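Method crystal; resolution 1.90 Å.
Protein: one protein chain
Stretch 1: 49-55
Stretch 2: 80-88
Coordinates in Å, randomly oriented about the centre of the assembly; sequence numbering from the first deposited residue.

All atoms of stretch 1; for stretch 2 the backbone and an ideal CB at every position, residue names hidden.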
ATOM      1  N   TYR B  49      -4.711 -27.546  -2.798  1.00 27.32           N
ATOM      2  CA  TYR B  49      -4.252 -26.157  -2.899  1.00 27.69           C
ATOM      3  C   TYR B  49      -3.042 -26.052  -3.833  1.00 26.32           C
ATOM      4  O   TYR B  49      -2.460 -27.051  -4.200  1.00 26.84           O
ATOM      5  CB  TYR B  49      -3.936 -25.634  -1.484  1.00 29.97           C
ATOM      6  CG  TYR B  49      -5.244 -25.484  -0.722  1.00 33.81           C
ATOM      7  CD1 TYR B  49      -5.966 -24.285  -0.770  1.00 36.23           C
ATOM      8  CD2 TYR B  49      -5.806 -26.564  -0.053  1.00 36.65           C
ATOM      9  CE1 TYR B  49      -7.200 -24.152  -0.131  1.00 38.86           C
ATOM     10  CE2 TYR B  49      -7.032 -26.460   0.576  1.00 42.35           C
ATOM     11  CZ  TYR B  49      -7.725 -25.257   0.541  1.00 41.33           C
ATOM     12  OH  TYR B  49      -8.943 -25.174   1.179  1.00 51.50           O
ATOM     13  N   ARG B  50      -2.724 -24.837  -4.234  1.00 25.41           N
ATOM     14  CA  ARG B  50      -1.646 -24.564  -5.109  1.00 25.04           C
ATOM     15  C   ARG B  50      -0.489 -23.971  -4.287  1.00 24.29           C
ATOM     16  O   ARG B  50      -0.650 -22.935  -3.656  1.00 27.07           O
ATOM     17  CB  ARG B  50      -2.115 -23.594  -6.147  1.00 25.33           C
ATOM     18  CG  ARG B  50      -1.095 -23.248  -7.180  1.00 25.74           C
ATOM     19  CD  ARG B  50      -1.742 -22.316  -8.173  1.00 26.25           C
ATOM     20  NE  ARG B  50      -0.764 -21.756  -9.094  1.00 28.62           N
ATOM     21  CZ  ARG B  50      -1.042 -20.843 -10.014  1.00 32.67           C
ATOM     22  NH1 ARG B  50      -2.297 -20.383 -10.138  1.00 31.79           N
ATOM     23  NH2 ARG B  50      -0.070 -20.348 -10.803  1.00 30.43           N
ATOM     24  N   TYR B  51       0.656 -24.648  -4.329  1.00 24.19           N
ATOM     25  CA  TYR B  51       1.888 -24.273  -3.629  1.00 22.79           C
ATOM     26  C   TYR B  51       2.687 -23.319  -4.493  1.00 22.04           C
ATOM     27  O   TYR B  51       2.942 -23.605  -5.650  1.00 24.36           O
ATOM     28  CB  TYR B  51       2.697 -25.549  -3.347  1.00 21.23           C
ATOM     29  CG  TYR B  51       4.029 -25.308  -2.738  1.00 22.82           C
ATOM     30  CD1 TYR B  51       4.169 -25.022  -1.364  1.00 21.72           C
ATOM     31  CD2 TYR B  51       5.200 -25.375  -3.518  1.00 22.94           C
ATOM     32  CE1 TYR B  51       5.417 -24.851  -0.804  1.00 22.38           C
ATOM     33  CE2 TYR B  51       6.448 -25.167  -2.939  1.00 20.97           C
ATOM     34  CZ  TYR B  51       6.555 -24.919  -1.597  1.00 22.27           C
ATOM     35  OH  TYR B  51       7.831 -24.676  -1.044  1.00 20.41           O
ATOM     36  N   ILE B  52       3.044 -22.155  -3.960  1.00 19.85           N
ATOM     37  CA  ILE B  52       3.884 -21.221  -4.642  1.00 20.74           C
ATOM     38  C   ILE B  52       5.075 -20.954  -3.701  1.00 19.51           C
ATOM     39  O   ILE B  52       4.985 -20.146  -2.840  1.00 17.50           O
ATOM     40  CB  ILE B  52       3.149 -19.939  -5.042  1.00 22.50           C
ATOM     41  CG1 ILE B  52       2.047 -20.222  -6.089  1.00 27.33           C
ATOM     42  CG2 ILE B  52       4.114 -18.916  -5.609  1.00 22.47           C
ATOM     43  CD1 ILE B  52       0.667 -20.030  -5.532  1.00 31.05           C
ATOM     44  N   GLY B  53       6.181 -21.663  -3.898  1.00 20.90           N
ATOM     45  CA  GLY B  53       7.347 -21.524  -3.011  1.00 19.29           C
ATOM     46  C   GLY B  53       8.379 -20.688  -3.727  1.00 19.21           C
ATOM     47  O   GLY B  53       8.917 -21.150  -4.738  1.00 24.52           O
ATOM     48  N   VAL B  54       8.604 -19.488  -3.237  1.00 18.65           N
ATOM     49  CA  VAL B  54       9.557 -18.588  -3.855  1.00 22.00           C
ATOM     50  C   VAL B  54      10.974 -18.852  -3.338  1.00 22.57           C
ATOM     51  O   VAL B  54      11.171 -19.069  -2.102  1.00 20.74           O
ATOM     52  CB  VAL B  54       9.215 -17.115  -3.682  1.00 25.75           C
ATOM     53  CG1 VAL B  54       7.759 -16.806  -4.084  1.00 23.97           C
ATOM     54  CG2 VAL B  54       9.493 -16.655  -2.289  1.00 31.18           C
ATOM     55  N   ASP B  55      11.955 -18.878  -4.244  1.00 21.65           N
ATOM     56  CA  ASP B  55      13.383 -18.825  -3.794  1.00 20.18           C
ATOM     57  C   ASP B  55      13.750 -17.397  -3.950  1.00 18.75           C
ATOM     58  O   ASP B  55      13.666 -16.911  -5.083  1.00 20.72           O
ATOM     59  CB  ASP B  55      14.317 -19.671  -4.674  1.00 19.81           C
ATOM     60  CG  ASP B  55      14.148 -21.187  -4.502  1.00 21.26           C
ATOM     61  OD1 ASP B  55      13.459 -21.664  -3.563  1.00 23.78           O
ATOM     62  OD2 ASP B  55      14.751 -21.919  -5.303  1.00 22.50           O
ATOM     63  N   UNK B  80       6.350  -8.729  -7.649  1.00 22.05           N
ATOM     64  CA  UNK B  80       6.486  -9.297  -8.969  1.00 22.79           C
ATOM     65  C   UNK B  80       5.982 -10.733  -9.102  1.00 21.39           C
ATOM     66  O   UNK B  80       5.301 -11.054 -10.049  1.00 21.51           O
ATOM     67  CB  UNK B  80       7.958  -9.239  -9.384  1.00 22.79           C
ATOM     68  N   UNK B  81       6.270 -11.595  -8.144  1.00 21.13           N
ATOM     69  CA  UNK B  81       5.812 -12.957  -8.221  1.00 21.24           C
ATOM     70  C   UNK B  81       4.288 -12.994  -8.354  1.00 22.58           C
ATOM     71  O   UNK B  81       3.747 -13.636  -9.253  1.00 23.70           O
ATOM     72  CB  UNK B  81       6.272 -13.744  -6.992  1.00 21.24           C
ATOM     73  N   UNK B  82       3.624 -12.308  -7.444  1.00 21.83           N
ATOM     74  CA  UNK B  82       2.157 -12.303  -7.348  1.00 25.79           C
ATOM     75  C   UNK B  82       1.542 -11.627  -8.607  1.00 28.10           C
ATOM     76  O   UNK B  82       0.637 -12.203  -9.205  1.00 28.70           O
ATOM     77  CB  UNK B  82       1.712 -11.578  -6.077  1.00 25.79           C
ATOM     78  N   UNK B  83       2.073 -10.455  -8.994  1.00 29.48           N
ATOM     79  CA  UNK B  83       1.559  -9.690 -10.166  1.00 30.62           C
ATOM     80  C   UNK B  83       1.750 -10.458 -11.456  1.00 32.45           C
ATOM     81  O   UNK B  83       0.781 -10.645 -12.202  1.00 35.49           O
ATOM     82  CB  UNK B  83       2.258  -8.334 -10.278  1.00 30.62           C
ATOM     83  N   UNK B  84       2.957 -10.962 -11.713  1.00 27.31           N
ATOM     84  CA  UNK B  84       3.227 -11.781 -12.957  1.00 26.96           C
ATOM     85  C   UNK B  84       2.570 -13.153 -13.008  1.00 27.67           C
ATOM     86  O   UNK B  84       2.271 -13.655 -14.089  1.00 30.99           O
ATOM     87  CB  UNK B  84       4.735 -11.993 -13.110  1.00 26.96           C
ATOM     88  N   UNK B  85       2.342 -13.806 -11.867  1.00 27.44           N
ATOM     89  CA  UNK B  85       1.577 -15.058 -11.885  1.00 26.90           C
ATOM     90  C   UNK B  85       0.067 -14.763 -11.712  1.00 25.71           C
ATOM     91  O   UNK B  85      -0.739 -15.693 -11.727  1.00 25.34           O
ATOM     92  CB  UNK B  85       2.070 -15.998 -10.783  1.00 26.90           C
ATOM     93  N   UNK B  86      -0.302 -13.496 -11.521  1.00 26.32           N
ATOM     94  CA  UNK B  86      -1.716 -13.047 -11.525  1.00 31.99           C
ATOM     95  C   UNK B  86      -2.539 -13.784 -10.464  1.00 31.39           C
ATOM     96  O   UNK B  86      -3.589 -14.354 -10.740  1.00 29.03           O
ATOM     97  CB  UNK B  86      -2.341 -13.267 -12.904  1.00 31.99           C
ATOM     98  N   UNK B  87      -1.987 -13.795  -9.241  1.00 30.13           N
ATOM     99  CA  UNK B  87      -2.585 -14.473  -8.140  1.00 30.24           C
ATOM    100  C   UNK B  87      -3.464 -13.489  -7.391  1.00 27.92           C
ATOM    101  O   UNK B  87      -3.115 -12.327  -7.230  1.00 29.40           O
ATOM    102  CB  UNK B  87      -1.521 -15.088  -7.228  1.00 30.24           C
ATOM    103  N   UNK B  88      -4.584 -13.974  -6.899  1.00 28.39           N
ATOM    104  CA  UNK B  88      -5.382 -13.279  -5.834  1.00 26.89           C
ATOM    105  C   UNK B  88      -5.880 -14.242  -4.765  1.00 25.65           C
ATOM    106  O   UNK B  88      -5.701 -15.470  -4.874  1.00 26.69           O
ATOM    107  CB  UNK B  88      -6.584 -12.559  -6.450  1.00 26.89           C
TER

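Stretch 1 is a strand over residues 50-54 that turns Arg50, Ile52 and Val54 toward stretch 2, whose first part is helical. The two axes approach to 11.0 Å with 138° between their N-to-C directions, a spacing bridged by side chains from both stretches.

Position 80 has helical angles (-59/-43), and its ideal CB has nothing of stretch 1 within 5.5 Å. This contact leaves the choice wide; the residue is Glu80, whose backbone O accepts the 2.9 Å hydrogen bond from N of residue 84.

Position 81 points CA-to-CB toward the strand. Its CA lies 8.0 Å from Val54 CA, and its ideal CB is already 4.5 Å from Val54 CG1, with Ile52 nearby. No polar side chain of stretch 1 lies beside it, so a compact apolar residue fits: alanine, valine or perhaps isoleucine. It is Val81, chi1 t. Both methyls lie against Val54 CG1 (Val81 CG2 at 3.9 Å, Val81 CG1 at 4.0 Å), and Val81 CG1 also reaches Ile52 CG2 at 4.3 Å.

Position 82 points sideways and is weakly constrained; the nearest approach is Ile82 CG1 to Ile52 CG2, 6.7 Å. Positions 83 and 84 are out of reach and would accept many helix-compatible residues; they are Gln83 and Gln84.

Position 85 again points toward the strand, one helical turn after Val81. Its ideal CB is 4.8 Å from Arg50 NH2, yet Ile52 also lies on this side. An acid could answer the guanidinium; leucine or methionine could extend to the isoleucine. The residue is Leu85 (m, t), and CD1 meets Ile52 CG2 at 4.3 Å.

Position 86 has phi/psi 58/50. Positive phi favours glycine or asparagine, though other residues can adopt it. Here Lys86 closes a Schellman motif: N of residue 87 bonds to Ile82 O at 3.1 Å, with a weak 3.1 Å bond from Lys86 N to Gln83 O. Lys86 NZ also donates to Gln83 O, at 2.6 Å.

Position 87, now extended (-93/143), turns back toward the strand. Its ideal CB has nothing of stretch 1 within 5.5 Å, so a short side chain would leave a gap, whereas leucine, isoleucine or methionine could span it. Leu87 (m, t) does so with both methyls: CD1 lies 3.9 Å from Ile52 CD1, and CD2 sits over one face of the Arg50 guanidinium, 3.9 Å from NH1. That face accepts apolar packing because its N-H groups point outward in the plane.

Position 88 is out of reach and unconstrained by stretch 1; it is Thr88, chi1 p.

Stretch 2 (80-88) EVIQQLKLT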
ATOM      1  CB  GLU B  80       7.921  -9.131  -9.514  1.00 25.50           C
ATOM      2  CG  GLU B  80       8.326  -7.675  -9.596  1.00 27.55           C
ATOM      3  CD  GLU B  80       7.383  -6.876 -10.490  1.00 33.25           C
ATOM      4  OE1 GLU B  80       7.007  -7.430 -11.576  1.00 33.20           O
ATOM      5  OE2 GLU B  80       7.059  -5.725 -10.094  1.00 38.36           O
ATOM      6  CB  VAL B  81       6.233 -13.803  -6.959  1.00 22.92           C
ATOM      7  CG1 VAL B  81       5.463 -15.098  -6.915  1.00 20.03           C
ATOM      8  CG2 VAL B  81       7.753 -14.086  -6.942  1.00 25.13           C
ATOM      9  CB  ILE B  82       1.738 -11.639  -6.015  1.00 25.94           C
ATOM     10  CG1 ILE B  82       1.909 -12.680  -4.883  1.00 27.51           C
ATOM     11  CG2 ILE B  82       0.310 -11.109  -6.010  1.00 28.52           C
ATOM     12  CD1 ILE B  82       1.846 -12.106  -3.488  1.00 28.80           C
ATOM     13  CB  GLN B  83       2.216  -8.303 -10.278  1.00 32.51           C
ATOM     14  CG  GLN B  83       1.589  -7.286  -9.353  1.00 40.43           C
ATOM     15  CD  GLN B  83       1.969  -5.853  -9.679  1.00 48.92           C
ATOM     16  OE1 GLN B  83       2.909  -5.586 -10.443  1.00 50.85           O
ATOM     17  NE2 GLN B  83       1.234  -4.912  -9.089  1.00 52.82           N
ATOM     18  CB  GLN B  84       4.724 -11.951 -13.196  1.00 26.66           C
ATOM     19  CG  GLN B  84       5.353 -10.606 -13.437  1.00 25.38           C
ATOM     20  CD  GLN B  84       6.851 -10.623 -13.510  1.00 25.12           C
ATOM     21  OE1 GLN B  84       7.481  -9.695 -13.006  1.00 27.78           O
ATOM     22  NE2 GLN B  84       7.430 -11.630 -14.174  1.00 25.15           N
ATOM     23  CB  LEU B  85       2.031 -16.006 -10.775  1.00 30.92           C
ATOM     24  CG  LEU B  85       3.455 -16.584 -10.855  1.00 31.02           C
ATOM     25  CD1 LEU B  85       3.668 -17.450  -9.616  1.00 29.08           C
ATOM     26  CD2 LEU B  85       3.670 -17.411 -12.119  1.00 30.66           C
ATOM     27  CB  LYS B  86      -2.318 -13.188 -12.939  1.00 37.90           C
ATOM     28  CG  LYS B  86      -1.745 -12.188 -13.956  1.00 42.53           C
ATOM     29  CD  LYS B  86      -2.577 -10.901 -14.014  1.00 46.26           C
ATOM     30  CE  LYS B  86      -1.787  -9.706 -14.522  1.00 50.27           C
ATOM     31  NZ  LYS B  86      -0.960  -9.084 -13.435  1.00 49.50           N
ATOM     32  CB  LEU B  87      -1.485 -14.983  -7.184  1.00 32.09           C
ATOM     33  CG  LEU B  87      -0.428 -15.953  -7.690  1.00 28.53           C
ATOM     34  CD1 LEU B  87       0.500 -16.299  -6.501  1.00 26.65           C
ATOM     35  CD2 LEU B  87      -1.105 -17.189  -8.257  1.00 29.25           C
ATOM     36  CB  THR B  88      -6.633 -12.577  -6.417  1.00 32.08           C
ATOM     37  OG1 THR B  88      -7.415 -13.533  -7.147  1.00 33.13           O
ATOM     38  CG2 THR B  88      -6.272 -11.418  -7.346  1.00 33.31           C
TER
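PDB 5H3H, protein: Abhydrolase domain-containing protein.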